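Local coordinates for kelch-like protein 7 (Homo sapiens, PDB 3II7) that serves as the substrate-specific adapter of a CUL3-RBX1 E3 ubiquitin ligase, its kelch-repeat domain being the part described here, at residues A[196-208]-A[214-226]. Numbering follows the deposited sequence.
Sequences LVFVKDKIFAVGG and GLDNVEYYDIKLN. With EDO (1,2-ethanediol), chain F; EDO (1,2-ethanediol), chain K.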
loop_
_atom_site.group_PDB
_atom_site.type_symbol
_atom_site.label_atom_id
_atom_site.label_comp_id
_atom_site.label_asym_id
_atom_site.label_seq_id
_atom_site.Cartn_x
_atom_site.Cartn_y
_atom_site.Cartn_z
ATOM N N LEU A 196 3.207 -4.719 -1.666
ATOM C CA LEU A 196 3.511 -5.501 -0.449
ATOM C C LEU A 196 2.216 -6.124 -0.022
ATOM O O LEU A 196 1.272 -5.416 0.418
ATOM C CB LEU A 196 4.116 -4.640 0.676
ATOM C CG LEU A 196 4.802 -5.471 1.774
ATOM C CD1 LEU A 196 6.093 -6.180 1.196
ATOM C CD2 LEU A 196 5.112 -4.629 3.025
ATOM N N VAL A 197 2.146 -7.447 -0.203
ATOM C CA VAL A 197 0.914 -8.191 0.002
ATOM C C VAL A 197 1.153 -9.484 0.713
ATOM O O VAL A 197 2.129 -10.192 0.436
ATOM C CB VAL A 197 0.159 -8.430 -1.345
ATOM C CG1 VAL A 197 -0.231 -7.093 -1.988
ATOM C CG2 VAL A 197 1.012 -9.283 -2.314
ATOM N N PHE A 198 0.227 -9.820 1.600
ATOM C CA PHE A 198 0.279 -11.068 2.381
ATOM C C PHE A 198 -0.621 -12.120 1.712
ATOM O O PHE A 198 -1.829 -11.881 1.512
ATOM C CB PHE A 198 -0.226 -10.794 3.786
ATOM C CG PHE A 198 -0.342 -12.018 4.656
ATOM C CD1 PHE A 198 0.724 -12.889 4.798
ATOM C CD2 PHE A 198 -1.510 -12.273 5.355
ATOM C CE1 PHE A 198 0.631 -13.993 5.616
ATOM C CE2 PHE A 198 -1.605 -13.373 6.176
ATOM C CZ PHE A 198 -0.536 -14.241 6.300
ATOM N N VAL A 199 -0.022 -13.260 1.356
ATOM C CA VAL A 199 -0.756 -14.381 0.796
ATOM C C VAL A 199 -0.331 -15.638 1.513
ATOM O O VAL A 199 0.811 -16.096 1.364
ATOM C CB VAL A 199 -0.526 -14.566 -0.692
ATOM C CG1 VAL A 199 -1.496 -15.640 -1.229
ATOM C CG2 VAL A 199 -0.709 -13.275 -1.443
ATOM N N LYS A 200 -1.276 -16.177 2.302
ATOM C CA LYS A 200 -1.150 -17.481 3.004
ATOM C C LYS A 200 -0.163 -17.426 4.180
ATOM O O LYS A 200 -0.570 -17.422 5.345
ATOM C CB LYS A 200 -0.795 -18.626 2.043
ATOM C CG LYS A 200 -0.792 -20.014 2.702
ATOM C CD LYS A 200 0.086 -21.008 1.944
ATOM C CE LYS A 200 -0.466 -21.354 0.576
ATOM N NZ LYS A 200 0.510 -22.236 -0.192
ATOM N N ASP A 201 1.123 -17.466 3.879
ATOM C CA ASP A 201 2.149 -17.542 4.906
ATOM C C ASP A 201 3.394 -16.804 4.456
ATOM O O ASP A 201 4.500 -17.004 5.019
ATOM C CB ASP A 201 2.478 -19.026 5.213
ATOM C CG ASP A 201 2.902 -19.819 3.965
ATOM O OD1 ASP A 201 2.930 -19.237 2.856
ATOM O OD2 ASP A 201 3.180 -21.026 4.080
ATOM N N LYS A 202 3.196 -15.922 3.469
ATOM C CA LYS A 202 4.290 -15.236 2.798
ATOM C C LYS A 202 3.898 -13.802 2.507
ATOM O O LYS A 202 2.744 -13.517 2.232
ATOM C CB LYS A 202 4.631 -15.930 1.478
ATOM C CG LYS A 202 5.253 -17.293 1.614
ATOM C CD LYS A 202 5.258 -18.034 0.265
ATOM C CE LYS A 202 5.405 -19.535 0.463
ATOM N NZ LYS A 202 5.586 -20.279 -0.825
ATOM N N ILE A 203 4.889 -12.907 2.557
ATOM C CA ILE A 203 4.672 -11.512 2.200
ATOM C C ILE A 203 5.488 -11.189 0.942
ATOM O O ILE A 203 6.743 -11.196 0.969
ATOM C CB ILE A 203 5.068 -10.558 3.342
ATOM C CG1 ILE A 203 4.205 -10.828 4.597
ATOM C CG2 ILE A 203 4.932 -9.119 2.889
ATOM C CD1 ILE A 203 4.645 -10.016 5.865
ATOM N N PHE A 204 4.789 -10.897 -0.166
ATOM C CA PHE A 204 5.418 -10.634 -1.438
ATOM C C PHE A 204 5.700 -9.146 -1.590
ATOM O O PHE A 204 4.799 -8.323 -1.414
ATOM C CB PHE A 204 4.519 -11.131 -2.601
ATOM C CG PHE A 204 4.443 -12.621 -2.711
ATOM C CD1 PHE A 204 5.276 -13.308 -3.591
ATOM C CD2 PHE A 204 3.528 -13.351 -1.951
ATOM C CE1 PHE A 204 5.203 -14.648 -3.706
ATOM C CE2 PHE A 204 3.478 -14.707 -2.050
ATOM C CZ PHE A 204 4.311 -15.357 -2.950
ATOM N N ALA A 205 6.954 -8.819 -1.906
ATOM C CA ALA A 205 7.352 -7.508 -2.285
ATOM C C ALA A 205 7.491 -7.506 -3.802
ATOM O O ALA A 205 8.301 -8.268 -4.361
ATOM C CB ALA A 205 8.669 -7.128 -1.609
ATOM N N VAL A 206 6.742 -6.610 -4.461
ATOM C CA VAL A 206 6.547 -6.668 -5.901
ATOM C C VAL A 206 7.074 -5.397 -6.540
ATOM O O VAL A 206 6.556 -4.309 -6.313
ATOM C CB VAL A 206 5.041 -6.850 -6.263
ATOM C CG1 VAL A 206 4.859 -6.966 -7.784
ATOM C CG2 VAL A 206 4.424 -8.046 -5.509
ATOM N N GLY A 207 8.144 -5.541 -7.298
ATOM C CA GLY A 207 8.650 -4.436 -8.077
ATOM C C GLY A 207 9.077 -3.256 -7.249
ATOM O O GLY A 207 9.742 -3.411 -6.212
ATOM N N GLY A 208 8.681 -2.081 -7.726
ATOM C CA GLY A 208 9.086 -0.806 -7.167
ATOM C C GLY A 208 10.333 -0.293 -7.871
ATOM O O GLY A 208 10.531 -0.533 -9.059
ATOM N N GLY A 214 14.269 1.151 -11.870
ATOM C CA GLY A 214 13.057 0.369 -11.625
ATOM C C GLY A 214 13.341 -1.099 -11.471
ATOM O O GLY A 214 14.467 -1.556 -11.746
ATOM N N LEU A 215 12.340 -1.851 -11.026
ATOM C CA LEU A 215 12.498 -3.271 -10.722
ATOM C C LEU A 215 11.350 -4.077 -11.317
ATOM O O LEU A 215 10.188 -3.776 -11.040
ATOM C CB LEU A 215 12.524 -3.491 -9.224
ATOM C CG LEU A 215 13.651 -2.861 -8.437
ATOM C CD1 LEU A 215 13.386 -2.910 -6.934
ATOM C CD2 LEU A 215 14.973 -3.586 -8.760
ATOM N N ASP A 216 11.685 -5.128 -12.082
ATOM C CA ASP A 216 10.691 -6.102 -12.495
ATOM C C ASP A 216 10.618 -7.252 -11.531
ATOM O O ASP A 216 9.684 -8.033 -11.608
ATOM C CB ASP A 216 10.909 -6.598 -13.943
ATOM C CG ASP A 216 12.223 -7.349 -14.138
ATOM O OD1 ASP A 216 13.145 -7.238 -13.316
ATOM O OD2 ASP A 216 12.329 -8.058 -15.143
ATOM N N ASN A 217 11.569 -7.346 -10.607
ATOM C CA ASN A 217 11.669 -8.557 -9.818
ATOM C C ASN A 217 10.780 -8.558 -8.576
ATOM O O ASN A 217 10.186 -7.520 -8.153
ATOM C CB ASN A 217 13.131 -8.970 -9.562
ATOM C CG ASN A 217 13.905 -8.001 -8.688
ATOM O OD1 ASN A 217 13.369 -7.340 -7.821
ATOM N ND2 ASN A 217 15.226 -7.972 -8.902
ATOM N N VAL A 218 10.649 -9.739 -8.019
ATOM C CA VAL A 218 9.649 -10.050 -7.028
ATOM C C VAL A 218 10.250 -11.002 -6.029
ATOM O O VAL A 218 10.927 -11.955 -6.398
ATOM C CB VAL A 218 8.389 -10.697 -7.681
ATOM C CG1 VAL A 218 7.303 -11.061 -6.607
ATOM C CG2 VAL A 218 7.805 -9.762 -8.773
ATOM N N GLU A 219 10.008 -10.757 -4.763
ATOM C CA GLU A 219 10.512 -11.642 -3.728
ATOM C C GLU A 219 9.473 -11.802 -2.650
ATOM O O GLU A 219 8.547 -10.988 -2.540
ATOM C CB GLU A 219 11.828 -11.112 -3.141
ATOM C CG GLU A 219 11.750 -9.705 -2.489
ATOM C CD GLU A 219 13.100 -9.238 -2.020
ATOM O OE1 GLU A 219 13.636 -9.853 -1.068
ATOM O OE2 GLU A 219 13.670 -8.283 -2.618
ATOM N N TYR A 220 9.614 -12.829 -1.824
ATOM C CA TYR A 220 8.709 -12.969 -0.681
ATOM C C TYR A 220 9.461 -13.232 0.608
ATOM O O TYR A 220 10.576 -13.772 0.608
ATOM C CB TYR A 220 7.658 -14.061 -0.882
ATOM C CG TYR A 220 8.185 -15.460 -0.837
ATOM C CD1 TYR A 220 8.286 -16.145 0.354
ATOM C CD2 TYR A 220 8.562 -16.101 -1.987
ATOM C CE1 TYR A 220 8.772 -17.433 0.396
ATOM C CE2 TYR A 220 9.058 -17.390 -1.955
ATOM C CZ TYR A 220 9.144 -18.050 -0.768
ATOM O OH TYR A 220 9.616 -19.340 -0.747
ATOM N N TYR A 221 8.814 -12.834 1.694
ATOM C CA TYR A 221 9.300 -13.062 3.038
ATOM C C TYR A 221 8.626 -14.293 3.592
ATOM O O TYR A 221 7.398 -14.338 3.706
ATOM C CB TYR A 221 8.978 -11.873 3.925
ATOM C CG TYR A 221 9.492 -12.034 5.348
ATOM C CD1 TYR A 221 10.854 -12.125 5.601
ATOM C CD2 TYR A 221 8.601 -12.108 6.419
ATOM C CE1 TYR A 221 11.328 -12.283 6.872
ATOM C CE2 TYR A 221 9.061 -12.261 7.726
ATOM C CZ TYR A 221 10.411 -12.370 7.950
ATOM O OH TYR A 221 10.860 -12.516 9.238
ATOM N N ASP A 222 9.440 -15.290 3.922
ATOM C CA ASP A 222 8.978 -16.502 4.581
ATOM C C ASP A 222 8.902 -16.210 6.061
ATOM O O ASP A 222 9.929 -16.080 6.752
ATOM C CB ASP A 222 9.946 -17.649 4.283
ATOM C CG ASP A 222 9.395 -18.991 4.705
ATOM O OD1 ASP A 222 8.959 -19.113 5.856
ATOM O OD2 ASP A 222 9.389 -19.915 3.861
ATOM N N ILE A 223 7.691 -16.035 6.554
ATOM C CA ILE A 223 7.489 -15.659 7.953
ATOM C C ILE A 223 8.080 -16.678 8.912
ATOM O O ILE A 223 8.701 -16.317 9.892
ATOM C CB ILE A 223 5.977 -15.412 8.208
ATOM C CG1 ILE A 223 5.505 -14.198 7.423
ATOM C CG2 ILE A 223 5.658 -15.217 9.723
ATOM C CD1 ILE A 223 3.954 -13.990 7.429
ATOM N N LYS A 224 7.897 -17.964 8.621
ATOM C CA LYS A 224 8.433 -19.033 9.449
ATOM C C LYS A 224 9.945 -19.109 9.472
ATOM O O LYS A 224 10.519 -19.335 10.546
ATOM C CB LYS A 224 7.820 -20.385 8.990
ATOM C CG LYS A 224 8.198 -21.608 9.800
ATOM C CD LYS A 224 7.846 -21.483 11.294
ATOM C CE LYS A 224 7.418 -22.852 11.899
ATOM N NZ LYS A 224 5.936 -23.147 11.660
ATOM N N LEU A 225 10.601 -18.917 8.310
ATOM C CA LEU A 225 12.059 -19.064 8.213
ATOM C C LEU A 225 12.826 -17.737 8.459
ATOM O O LEU A 225 14.048 -17.765 8.642
ATOM C CB LEU A 225 12.463 -19.611 6.840
ATOM C CG LEU A 225 11.997 -21.038 6.512
ATOM C CD1 LEU A 225 12.394 -21.401 5.084
ATOM C CD2 LEU A 225 12.547 -22.039 7.500
ATOM N N ASN A 226 12.120 -16.597 8.445
ATOM C CA ASN A 226 12.748 -15.287 8.528
ATOM C C ASN A 226 13.812 -15.136 7.422
ATOM O O ASN A 226 14.985 -14.849 7.689
ATOM C CB ASN A 226 13.322 -15.003 9.936
ATOM C CG ASN A 226 13.966 -13.609 10.051
ATOM O OD1 ASN A 226 13.452 -12.591 9.529
ATOM N ND2 ASN A 226 15.092 -13.557 10.750
HETATM C C1 EDO F . -3.002 -8.876 1.107
HETATM O O1 EDO F . -2.065 -8.051 1.867
HETATM C C2 EDO F . -3.992 -8.015 0.320
HETATM O O2 EDO F . -3.389 -7.347 -0.807
HETATM C C1 EDO K . 12.174 1.464 -15.365
HETATM O O1 EDO K . 12.164 2.884 -15.609
HETATM C C2 EDO K . 13.586 0.896 -15.414
HETATM O O2 EDO K . 14.457 1.726 -14.641
HETATM O O HOH W 1 5.763 -18.744 6.738
HETATM O O HOH W 2 8.080 -1.354 -10.466
#
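Ile203 O takes the amide hydrogen of Tyr221 at 2.7 Å, N to O, with the donor tilted 31° from the carbonyl plane, and the same oxygen is also met by the CA-H of Tyr220 at 3.1 Å, CA to O. Ile203 N returns a bond to Tyr221 O, and Ala205 and Glu219 form the second of these hydrogen-bonded pairs between antiparallel strands 202-206 and 218-222. Beyond them Gly207 N donates to Asn217 O, and Gly208 O receives a weak bond from Leu215 N. Phe204 and Tyr220, a non-hydrogen-bonded pair, project side by side from one face of the sheet. Tyr220 CB sits over a face of the Phe204 ring, 3.8 Å from its centroid, while the two rings are inclined at 46°. With its CG between backbone N and carbonyl carbon (chi1 71°), Tyr220 holds its own ring beside Lys202, which in one of two modelled conformers lays CD over one face, 3.8 Å from the centroid. The off-centre cation-pi contact of Lys202 NZ rests on that conformer and is doubtful. Cutting Tyr220 back to an alanine would probably leave the Lys202 methylenes without this ring face and Phe204 CE1 without its neighbour CD2, though CB would still cover the Phe204 face. Val206 CG1 and Val218 CG2 continue this face at 4.2 Å. At the other end of the pairing, Ile223 CD1 reaches Phe198 CE1 at 3.8 Å, and a water links Asp201 O to Lys224 N. On the face of Ala205, Glu219 turns its carboxylate to Arg191 in a salt bridge and to the amides of Ile188 and Glu189. Strands 195-199 and 227-230 complete the four-stranded antiparallel sheet, one blade of the six-bladed kelch beta-propeller, with the Gly207-Gly208 pair being the double glycine of the kelch repeat.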